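Local coordinates for type III Pentaketide Synthase (Neurospora crassa, PDB 3EUO), which probably transfers acyl groups in polyketide assembly, as a type III pentaketide synthase of the chalcone and stilbene synthase family, at residues A[80-83]-A[84-88]; A[127-130]-A[131-135]; A[179-182]-A[183-187]. All blocks are in the same frame, centred on the assembly; numbering follows the deposited sequence.

Contacts 1, 2 and 3 follow one another along the chain, all in the N-terminal chalcone and stilbene synthase region. Contact 1 is a kinked piece of helix 70-96. Contact 2 is the turn joining helix 119-127 to strand 134-138, outermost in this chain's sheet, and contact 3 is the start of helix 181-191. The centres of contacts 1 and 2 lie about 17 Å apart, and the two touch where L127 packs on V86. Contact 3 stands about 23 Å from contact 1 and 36 Å from contact 2, centre to centre, but T179 and M180 rest on helix 70-96. That long helix therefore lies against both other regions. Strand 134-138 runs on toward C143, found oxidised to 3-sulfinoalanine.

Contact 1: A[80-83]-A[84-88]; sequences DGVP and LAVEA
The carbonyl of G81 accepts two backbone N-H groups from the next turn, those of A85 and L84. A85 N gives the straighter bond, 3.2 Å from G81 O, whereas L84 N approaches the same oxygen at 2.9 Å but with an N-H angle of only 128°, a weak bond. The double use of this acceptor goes with the kink at P83, whose ring nitrogen has no hydrogen to offer the turn before. D80 O is not reached by the usual donor, L84 N, which stays 4.5 Å from it; instead the leucine side chain lies against this oxygen, with L84 CG 3.5 Å from D80 O. It gets there because CG stands beside the leucine's own backbone N (chi1 -56°), which turns the branch back toward the preceding turn. Beyond the kink regular helical bonding resumes: V86 N donates to V82 O at 2.9 Å, and E87 N to P83 O at 3.0 Å. A88 N is taken by L84 O, and the hydroxyl of S89 is hydrogen-bonded to A85 O. The kinked stretch belongs to helix 70-96, which packs on the mixed sheet of the thiolase-like fold: A85 rests on L172 and L174 of strand 168-175, and L84 on Q11 of strand 4-11. On another face V82 and V86 cover helix 119-127, meeting E126, while V82 also touches V123. The two valines cross at an oblique angle, V82 CG1 4.1 Å from V86 CG2. That same CG2 methyl lies 3.3 Å from V82 O, beside the oxygen that V86 N binds.

Contact 2: A[127-130]-A[131-135]; sequences LGLS and DRLEK
S130 uses both its oxygens to hold the residues that follow it. Its hydroxyl accepts the N-H of R132, with S130 OG 3.0 Å from R132 N, and its carbonyl accepts that of L133 at 3.2 Å between S130 O and L133 N. The second bond is straight at the hydrogen, but its donor stands above the carbonyl plane, away from the lone-pair directions. OG reaches R132 N because it is anti to the serine's own N (chi1 179°) and so lies beside the carbonyl carbon. An ST turn is thus superposed on a type I beta turn from S130 to L133. With an alanine here, R132 N is likely to be left without its acceptor in the turn, which the backbone bond would then hold alone. The turn belongs to the beta-alpha-beta crossover from strand 105-109 through helix 119-127, closed by a Schellman motif at G128, into the parallel strand 134-138, outermost in this chain's sheet. L133 turns its CB toward 127-130, and its CD2 methyl comes 3.6 Å from L129 CD1 and 3.9 Å from L129 CB, the two leucines crossing at a slant and both packing on A124 and M106. D131 makes backbone hydrogen bonds to the second subunit, and its side chain packs on R232 there.

Contact 3: A[179-182]-A[183-187]; sequences TMVR and SELES
V181 and L185 lie side by side and point the same way, one helical turn apart, with V181 CG2 4.0 Å from L185 CD1. The valine rotamer places CG1 in the crowded position between backbone N and carbonyl carbon (chi1 62°), which leaves CG2 anti to the N and directed along the helix at the leucine. L185 answers with CG beside its own backbone N (chi1 -73°); this folds the branch back over the preceding turn, L185 CG lying 3.3 Å from V181 O. The same oxygen receives L185 N at 2.9 Å. M180 occupies the N-cap position, and its carbonyl opens the helical bonding by accepting E184 N at 3.0 Å. Just ahead, a water bridges the entry to the helix, donating to T179 O at 2.8 Å and accepting from S183 N at 2.9 Å, so that this early N-H is satisfied. The polar side chains leave in different directions. R182 is bent at both chi2 and chi3, and its guanidinium is held by V62 O and K64 O, with a cation-pi contact to Y29; E186 does not pair with it, R182 NH2 and E186 OE2 being 6.0 Å apart. S183 OG, together with S187 OG one turn on, binds the amine of K251. E184 makes a salt bridge with R195. Helix 181-191 lies among several neighbours: V181 and L185 face L25 of helix 20-29 and I198 of helix 197-200, E184 reaches that same I198, and T179 and M180 rest on L73 of helix 70-96.

Contact 1: A[80-83]-A[84-88]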
# COMPACT_ATOMS: atom_id res chain seq x y z
N ASP A 80 6.84 12.97 -14.61
CA ASP A 80 8.14 13.43 -14.11
C ASP A 80 8.72 12.62 -12.95
O ASP A 80 9.92 12.68 -12.70
CB ASP A 80 8.06 14.92 -13.73
CG ASP A 80 7.94 15.81 -14.95
OD1 ASP A 80 8.89 16.58 -15.19
OD2 ASP A 80 6.93 15.72 -15.68
N GLY A 81 7.87 11.88 -12.24
CA GLY A 81 8.32 11.05 -11.12
C GLY A 81 8.69 9.64 -11.56
O GLY A 81 9.77 9.14 -11.26
N VAL A 82 7.78 8.99 -12.29
CA VAL A 82 8.01 7.60 -12.73
C VAL A 82 9.37 7.38 -13.43
O VAL A 82 10.06 6.41 -13.12
CB VAL A 82 6.79 7.03 -13.52
CG1 VAL A 82 7.14 5.74 -14.28
CG2 VAL A 82 5.62 6.79 -12.57
N PRO A 83 9.78 8.29 -14.34
CA PRO A 83 11.11 8.15 -14.97
C PRO A 83 12.27 8.09 -13.98
O PRO A 83 13.28 7.43 -14.24
CB PRO A 83 11.21 9.40 -15.85
CG PRO A 83 9.78 9.74 -16.15
CD PRO A 83 9.07 9.47 -14.87
N LEU A 84 12.15 8.80 -12.85
CA LEU A 84 13.17 8.78 -11.80
C LEU A 84 13.21 7.39 -11.18
O LEU A 84 14.29 6.84 -10.94
CB LEU A 84 12.85 9.82 -10.71
CG LEU A 84 12.67 11.28 -11.11
CD1 LEU A 84 12.20 12.11 -9.92
CD2 LEU A 84 13.96 11.84 -11.70
N ALA A 85 12.03 6.83 -10.93
CA ALA A 85 11.91 5.51 -10.34
C ALA A 85 12.45 4.43 -11.27
O ALA A 85 13.10 3.47 -10.83
CB ALA A 85 10.46 5.23 -9.99
N VAL A 86 12.20 4.60 -12.57
CA VAL A 86 12.69 3.66 -13.57
C VAL A 86 14.23 3.69 -13.57
O VAL A 86 14.87 2.65 -13.54
CB VAL A 86 12.10 3.94 -14.98
CG1 VAL A 86 12.78 3.07 -16.04
CG2 VAL A 86 10.59 3.69 -14.99
N GLU A 87 14.81 4.89 -13.57
CA GLU A 87 16.27 5.02 -13.62
C GLU A 87 16.97 4.53 -12.34
O GLU A 87 18.01 3.85 -12.42
CB GLU A 87 16.67 6.46 -13.97
CG GLU A 87 18.18 6.73 -14.01
CD GLU A 87 18.93 5.94 -15.10
OE1 GLU A 87 18.28 5.40 -16.03
OE2 GLU A 87 20.17 5.88 -15.03
N ALA A 88 16.40 4.85 -11.18
CA ALA A 88 16.93 4.37 -9.90
C ALA A 88 16.90 2.84 -9.84
O ALA A 88 17.88 2.21 -9.44
CB ALA A 88 16.13 4.96 -8.74

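Contact 2: A[127-130]-A[131-135]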
# COMPACT_ATOMS: atom_id res chain seq x y z
N LEU A 127 10.54 -1.36 -16.98
CA LEU A 127 11.70 -2.20 -16.71
C LEU A 127 11.64 -3.57 -17.40
O LEU A 127 12.64 -4.29 -17.46
CB LEU A 127 11.88 -2.41 -15.19
CG LEU A 127 12.25 -1.19 -14.34
CD1 LEU A 127 12.06 -1.52 -12.86
CD2 LEU A 127 13.69 -0.74 -14.60
N GLY A 128 10.46 -3.94 -17.89
CA GLY A 128 10.27 -5.23 -18.56
C GLY A 128 10.26 -6.39 -17.58
O GLY A 128 10.68 -7.50 -17.92
N LEU A 129 9.76 -6.15 -16.37
CA LEU A 129 9.69 -7.21 -15.36
C LEU A 129 8.62 -8.25 -15.68
O LEU A 129 7.79 -8.04 -16.56
CB LEU A 129 9.47 -6.61 -13.96
CG LEU A 129 10.52 -5.58 -13.51
CD1 LEU A 129 10.29 -5.22 -12.06
CD2 LEU A 129 11.93 -6.11 -13.72
N SER A 130 8.67 -9.38 -14.97
CA SER A 130 7.79 -10.53 -15.22
C SER A 130 6.30 -10.19 -15.13
O SER A 130 5.89 -9.41 -14.28
CB SER A 130 8.12 -11.64 -14.23
OG SER A 130 7.28 -12.77 -14.42
N ASP A 131 5.50 -10.78 -16.01
CA ASP A 131 4.04 -10.65 -15.87
C ASP A 131 3.54 -11.37 -14.62
O ASP A 131 2.38 -11.19 -14.23
CB ASP A 131 3.33 -11.18 -17.12
CG ASP A 131 3.41 -12.69 -17.24
OD1 ASP A 131 4.50 -13.24 -16.99
OD2 ASP A 131 2.39 -13.32 -17.60
N ARG A 132 4.40 -12.16 -13.99
CA ARG A 132 4.06 -12.87 -12.74
C ARG A 132 4.75 -12.29 -11.49
O ARG A 132 4.72 -12.90 -10.41
CB ARG A 132 4.35 -14.37 -12.87
CG ARG A 132 3.47 -15.09 -13.91
CD ARG A 132 2.99 -16.46 -13.41
NE ARG A 132 2.19 -16.35 -12.17
CZ ARG A 132 2.65 -16.61 -10.95
NH1 ARG A 132 3.90 -17.03 -10.75
NH2 ARG A 132 1.86 -16.46 -9.90
N LEU A 133 5.34 -11.11 -11.65
CA LEU A 133 5.97 -10.38 -10.56
C LEU A 133 4.98 -10.19 -9.41
O LEU A 133 3.82 -9.82 -9.63
CB LEU A 133 6.42 -9.01 -11.06
CG LEU A 133 7.10 -8.04 -10.09
CD1 LEU A 133 8.46 -8.60 -9.69
CD2 LEU A 133 7.25 -6.71 -10.79
N GLU A 134 5.43 -10.46 -8.19
CA GLU A 134 4.59 -10.20 -7.02
C GLU A 134 4.88 -8.80 -6.51
O GLU A 134 6.01 -8.50 -6.08
CB GLU A 134 4.83 -11.25 -5.93
CG GLU A 134 4.45 -12.68 -6.32
CD GLU A 134 4.49 -13.65 -5.16
OE1 GLU A 134 3.69 -13.48 -4.21
OE2 GLU A 134 5.33 -14.57 -5.19
N LYS A 135 3.87 -7.93 -6.56
CA LYS A 135 4.05 -6.53 -6.16
C LYS A 135 3.33 -6.20 -4.86
O LYS A 135 2.28 -6.77 -4.54
CB LYS A 135 3.61 -5.55 -7.26
CG LYS A 135 4.30 -5.72 -8.61
CD LYS A 135 3.82 -4.66 -9.59
CE LYS A 135 2.39 -4.99 -10.08
NZ LYS A 135 1.86 -3.89 -10.89

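Contact 3: A[179-182]-A[183-187]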
# COMPACT_ATOMS: atom_id res chain seq x y z
N THR A 179 5.69 19.76 -5.91
CA THR A 179 4.55 20.21 -6.70
C THR A 179 3.37 20.63 -5.82
O THR A 179 2.40 21.21 -6.31
CB THR A 179 4.10 19.12 -7.69
OG1 THR A 179 3.93 17.87 -6.98
CG2 THR A 179 5.14 18.93 -8.79
N MET A 180 3.46 20.33 -4.53
CA MET A 180 2.41 20.67 -3.58
C MET A 180 2.67 22.01 -2.89
O MET A 180 1.94 22.40 -1.97
CB MET A 180 2.18 19.52 -2.57
CG MET A 180 1.42 18.32 -3.20
SD MET A 180 1.27 16.86 -2.13
CE MET A 180 1.66 15.59 -3.31
N VAL A 181 3.66 22.74 -3.40
CA VAL A 181 4.03 24.05 -2.86
C VAL A 181 2.83 25.02 -2.85
O VAL A 181 2.60 25.69 -1.83
CB VAL A 181 5.28 24.66 -3.58
CG1 VAL A 181 5.02 24.87 -5.06
CG2 VAL A 181 5.74 25.97 -2.91
N ARG A 182 2.05 25.06 -3.93
CA ARG A 182 0.92 26.00 -4.01
C ARG A 182 -0.18 25.68 -3.00
O ARG A 182 -0.80 26.60 -2.44
CB ARG A 182 0.34 26.07 -5.44
CG ARG A 182 1.23 26.81 -6.45
CD ARG A 182 1.17 28.34 -6.25
NE ARG A 182 -0.20 28.85 -6.33
CZ ARG A 182 -0.83 29.13 -7.48
NH1 ARG A 182 -0.22 28.96 -8.64
NH2 ARG A 182 -2.09 29.57 -7.45
N SER A 183 -0.41 24.39 -2.77
CA SER A 183 -1.37 23.93 -1.77
C SER A 183 -0.94 24.36 -0.38
O SER A 183 -1.74 24.86 0.42
CB SER A 183 -1.49 22.40 -1.81
OG SER A 183 -2.10 21.91 -0.63
N GLU A 184 0.34 24.18 -0.08
CA GLU A 184 0.88 24.57 1.22
C GLU A 184 0.80 26.09 1.41
O GLU A 184 0.37 26.56 2.47
CB GLU A 184 2.30 24.04 1.42
CG GLU A 184 2.34 22.52 1.71
CD GLU A 184 1.67 22.17 3.05
OE1 GLU A 184 1.97 22.85 4.06
OE2 GLU A 184 0.86 21.22 3.10
N LEU A 185 1.19 26.83 0.38
CA LEU A 185 1.16 28.29 0.43
C LEU A 185 -0.26 28.80 0.68
O LEU A 185 -0.46 29.76 1.43
CB LEU A 185 1.73 28.90 -0.86
CG LEU A 185 3.24 28.83 -1.07
CD1 LEU A 185 3.59 29.31 -2.47
CD2 LEU A 185 3.98 29.68 -0.02
N GLU A 186 -1.23 28.16 0.04
CA GLU A 186 -2.63 28.54 0.20
C GLU A 186 -3.09 28.34 1.64
O GLU A 186 -3.77 29.20 2.20
CB GLU A 186 -3.52 27.74 -0.75
CG GLU A 186 -4.99 28.05 -0.54
CD GLU A 186 -5.88 27.61 -1.67
OE1 GLU A 186 -6.86 26.89 -1.39
OE2 GLU A 186 -5.61 27.99 -2.83
N SER A 187 -2.73 27.21 2.23
CA SER A 187 -3.08 26.96 3.63
C SER A 187 -2.39 27.93 4.59
O SER A 187 -3.00 28.41 5.54
CB SER A 187 -2.76 25.52 4.02
OG SER A 187 -3.65 24.62 3.38
O HOH W 1 0.41 22.70 -4.98